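Local coordinates for protein acetyltransferase (Brucella abortus str. 2308 A, PDB 4ZBG) that binds acetyl-CoA and, as a member of the GNAT family, probably transfers its acetyl group to an amine of an acceptor substrate, at residues 89-94 and 102-107. Residues are numbered along the deposited sequence; the frame is centred on the assembly and turned at random. Where two conformers were deposited one is given.
Sequences VSVLPA and GKLIRE. With ACO (acetyl coenzyme *a), chain B.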
loop_
_atom_site.group_PDB
_atom_site.type_symbol
_atom_site.label_atom_id
_atom_site.label_comp_id
_atom_site.label_asym_id
_atom_site.label_seq_id
_atom_site.Cartn_x
_atom_site.Cartn_y
_atom_site.Cartn_z
ATOM N N VAL A 89 2.847 0.326 -3.262
ATOM C CA VAL A 89 2.528 1.724 -3.513
ATOM C C VAL A 89 3.246 2.092 -4.805
ATOM O O VAL A 89 4.407 1.710 -5.004
ATOM C CB VAL A 89 2.904 2.639 -2.314
ATOM C CG1 VAL A 89 4.372 2.502 -1.916
ATOM C CG2 VAL A 89 2.544 4.090 -2.619
ATOM N N SER A 90 2.552 2.821 -5.676
ATOM C CA SER A 90 3.022 3.073 -7.034
ATOM C C SER A 90 2.634 4.470 -7.454
ATOM O O SER A 90 1.497 4.876 -7.250
ATOM C CB SER A 90 2.338 2.113 -8.021
ATOM O OG SER A 90 2.489 0.763 -7.638
ATOM N N VAL A 91 3.562 5.190 -8.069
ATOM C CA VAL A 91 3.263 6.497 -8.650
ATOM C C VAL A 91 3.807 6.493 -10.071
ATOM O O VAL A 91 4.889 5.964 -10.310
ATOM C CB VAL A 91 3.860 7.649 -7.800
ATOM C CG1 VAL A 91 3.742 9.006 -8.516
ATOM C CG2 VAL A 91 3.184 7.699 -6.434
ATOM N N LEU A 92 3.061 7.068 -11.016
ATOM C CA LEU A 92 3.546 7.166 -12.390
ATOM C C LEU A 92 4.949 7.745 -12.381
ATOM O O LEU A 92 5.181 8.772 -11.744
ATOM C CB LEU A 92 2.649 8.093 -13.201
ATOM C CG LEU A 92 1.318 7.524 -13.678
ATOM C CD1 LEU A 92 0.514 8.606 -14.382
ATOM C CD2 LEU A 92 1.535 6.335 -14.604
ATOM N N PRO A 93 5.884 7.100 -13.097
ATOM C CA PRO A 93 7.266 7.582 -13.075
ATOM C C PRO A 93 7.416 9.091 -13.296
ATOM O O PRO A 93 8.171 9.742 -12.566
ATOM C CB PRO A 93 7.917 6.768 -14.190
ATOM C CG PRO A 93 7.239 5.430 -14.040
ATOM C CD PRO A 93 5.787 5.767 -13.725
ATOM N N ALA A 94 6.703 9.649 -14.270
ATOM C CA ALA A 94 6.830 11.066 -14.578
ATOM C C ALA A 94 6.413 11.983 -13.434
ATOM O O ALA A 94 6.874 13.123 -13.359
ATOM C CB ALA A 94 6.037 11.397 -15.817
ATOM N N GLY A 102 3.991 10.098 -0.718
ATOM C CA GLY A 102 3.894 10.447 0.685
ATOM C C GLY A 102 2.471 10.778 1.089
ATOM O O GLY A 102 2.031 10.423 2.180
ATOM N N LYS A 103 1.747 11.481 0.226
ATOM C CA LYS A 103 0.351 11.802 0.518
ATOM C C LYS A 103 -0.521 10.547 0.565
ATOM O O LYS A 103 -1.371 10.420 1.446
ATOM C CB LYS A 103 -0.210 12.841 -0.463
ATOM C CG LYS A 103 0.362 14.219 -0.236
ATOM C CD LYS A 103 -0.056 15.172 -1.343
ATOM C CE LYS A 103 0.600 16.536 -1.178
ATOM N NZ LYS A 103 0.541 17.309 -2.445
ATOM N N LEU A 104 -0.313 9.627 -0.377
ATOM C CA LEU A 104 -1.051 8.363 -0.384
ATOM C C LEU A 104 -0.778 7.557 0.877
ATOM O O LEU A 104 -1.692 6.988 1.478
ATOM C CB LEU A 104 -0.671 7.534 -1.610
ATOM C CG LEU A 104 -1.317 8.006 -2.908
ATOM C CD1 LEU A 104 -0.629 7.351 -4.090
ATOM C CD2 LEU A 104 -2.807 7.674 -2.902
ATOM N N ILE A 105 0.488 7.492 1.269
ATOM C CA ILE A 105 0.870 6.720 2.446
ATOM C C ILE A 105 0.264 7.326 3.706
ATOM O O ILE A 105 -0.340 6.618 4.512
ATOM C CB ILE A 105 2.399 6.570 2.551
ATOM C CG1 ILE A 105 2.929 5.728 1.385
ATOM C CG2 ILE A 105 2.779 5.982 3.904
ATOM C CD1 ILE A 105 4.420 5.861 1.168
ATOM N N ARG A 106 0.409 8.639 3.883
ATOM C CA ARG A 106 -0.125 9.280 5.081
ATOM C C ARG A 106 -1.641 9.125 5.160
ATOM O O ARG A 106 -2.189 8.846 6.228
ATOM C CB ARG A 106 0.281 10.754 5.146
ATOM C CG ARG A 106 1.747 10.963 5.475
ATOM C CD ARG A 106 2.049 12.398 5.854
ATOM N NE ARG A 106 3.483 12.602 6.045
ATOM C CZ ARG A 106 4.332 12.832 5.052
ATOM N NH1 ARG A 106 3.890 12.870 3.805
ATOM N NH2 ARG A 106 5.624 13.013 5.300
ATOM N N GLU A 107 -2.321 9.300 4.035
ATOM C CA GLU A 107 -3.764 9.171 4.041
ATOM C C GLU A 107 -4.205 7.724 4.312
ATOM O O GLU A 107 -5.148 7.484 5.074
ATOM C CB GLU A 107 -4.356 9.733 2.749
ATOM C CG GLU A 107 -5.863 9.677 2.705
ATOM C CD GLU A 107 -6.536 10.417 3.844
ATOM O OE1 GLU A 107 -5.972 11.402 4.388
ATOM O OE2 GLU A 107 -7.661 10.008 4.182
HETATM N N1A ACO B . 11.221 18.655 -2.956
HETATM C C2A ACO B . 12.270 17.882 -2.703
HETATM N N3A ACO B . 12.163 16.568 -2.615
HETATM C C4A ACO B . 10.975 15.976 -2.779
HETATM C C5A ACO B . 9.862 16.740 -3.041
HETATM C C6A ACO B . 10.022 18.131 -3.130
HETATM N N6A ACO B . 8.883 18.981 -3.407
HETATM N N7A ACO B . 8.816 15.913 -3.157
HETATM C C8A ACO B . 9.268 14.683 -2.966
HETATM N N9A ACO B . 10.570 14.692 -2.738
HETATM C C1B ACO B . 11.423 13.533 -2.479
HETATM C C2B ACO B . 11.137 12.865 -1.356
HETATM O O2B ACO B . 11.731 13.441 -0.172
HETATM C C3B ACO B . 11.739 11.338 -1.651
HETATM O O3B ACO B . 13.188 11.347 -1.550
HETATM P P3B ACO B . 14.001 10.856 -0.205
HETATM O O7A ACO B . 15.464 10.980 -0.560
HETATM O O8A ACO B . 13.621 9.426 0.097
HETATM O O9A ACO B . 13.608 11.781 0.926
HETATM C C4B ACO B . 11.368 11.084 -2.909
HETATM O O4B ACO B . 11.124 12.486 -3.587
HETATM C C5B ACO B . 10.048 10.318 -3.108
HETATM O O5B ACO B . 9.070 10.823 -2.233
HETATM P P1A ACO B . 7.530 11.085 -2.721
HETATM O O1A ACO B . 7.444 12.170 -3.752
HETATM O O2A ACO B . 6.710 11.245 -1.471
HETATM O O3A ACO B . 7.081 9.670 -3.359
HETATM P P2A ACO B . 6.761 9.345 -4.907
HETATM O O4A ACO B . 5.496 10.021 -5.333
HETATM O O5A ACO B . 7.982 9.543 -5.761
HETATM O O6A ACO B . 6.416 7.771 -4.756
HETATM C CBP ACO B . 7.226 5.525 -4.805
HETATM C CCP ACO B . 7.335 6.899 -4.138
HETATM C CDP ACO B . 8.147 4.562 -4.060
HETATM C CEP ACO B . 5.775 5.068 -4.712
HETATM C CAP ACO B . 7.649 5.658 -6.270
HETATM O OAP ACO B . 9.028 5.937 -6.310
HETATM C C9P ACO B . 7.373 4.414 -7.116
HETATM O O9P ACO B . 6.302 4.174 -7.589
HETATM N N8P ACO B . 8.503 3.556 -7.322
HETATM C C7P ACO B . 8.409 2.351 -8.118
HETATM C C6P ACO B . 7.572 1.288 -7.425
HETATM C C5P ACO B . 8.097 0.993 -6.035
HETATM O O5P ACO B . 9.233 0.694 -5.835
HETATM N N4P ACO B . 7.151 1.090 -4.962
HETATM C C3P ACO B . 7.569 0.823 -3.602
HETATM C C2P ACO B . 7.649 -0.677 -3.345
HETATM S S1P ACO B . 7.931 -0.954 -1.576
HETATM C C ACO B . 6.288 -0.862 -0.847
HETATM O O ACO B . 5.323 -0.779 -1.539
HETATM C CH3 ACO B . 6.208 -0.883 0.670
#
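Val89 and Val91, on the same face of strand 83-91, meet the first turns of helix 100-114 through methyl and methylene groups alone. Val89 CG2 lies 4.3 Å from Ile105 CG1, and Val91 CG2 only grazes Leu104 CD1 at 4.5 Å. The packing is light, and no hydrogen bond joins the two segments. The valine methyls that face the helix also touch the cofactor: CG2 of Val89 meets its CEP methyl, and CG2 of Val91 rests against the pyrophosphate, 3.5 Å from O4A. Val89 CG1, set between its backbone N and carbonyl carbon (chi1 55°), approaches the thioester carbonyl oxygen O of acetyl-CoA at 3.4 Å. The strand backbone holds the pantetheine arm much as a neighbouring strand would: ACO N4P donates to Val89 O (2.8 Å, 164° at the hydrogen), and Val91 N donates to ACO O9P at 3.0 Å. Val89 N reaches the same thioester carbonyl oxygen O as CG1 by a longer, more bent bond (3.2 Å, 142°). From the helix, Gly102 N binds phosphate oxygen O2A at 3.0 Å, with Gly97, Gly99 and Gly101 supplying further amides to the cofactor. Behind this shell, Ile69 of strand 64-76 packs against Val89, Leu104 and Ile105, tying helix to sheet. Strand, glycine-rich pyrophosphate loop and helix together form the acetyl-CoA site characteristic of the GNAT fold, within the beta-alpha-beta unit completed by strand 119-122.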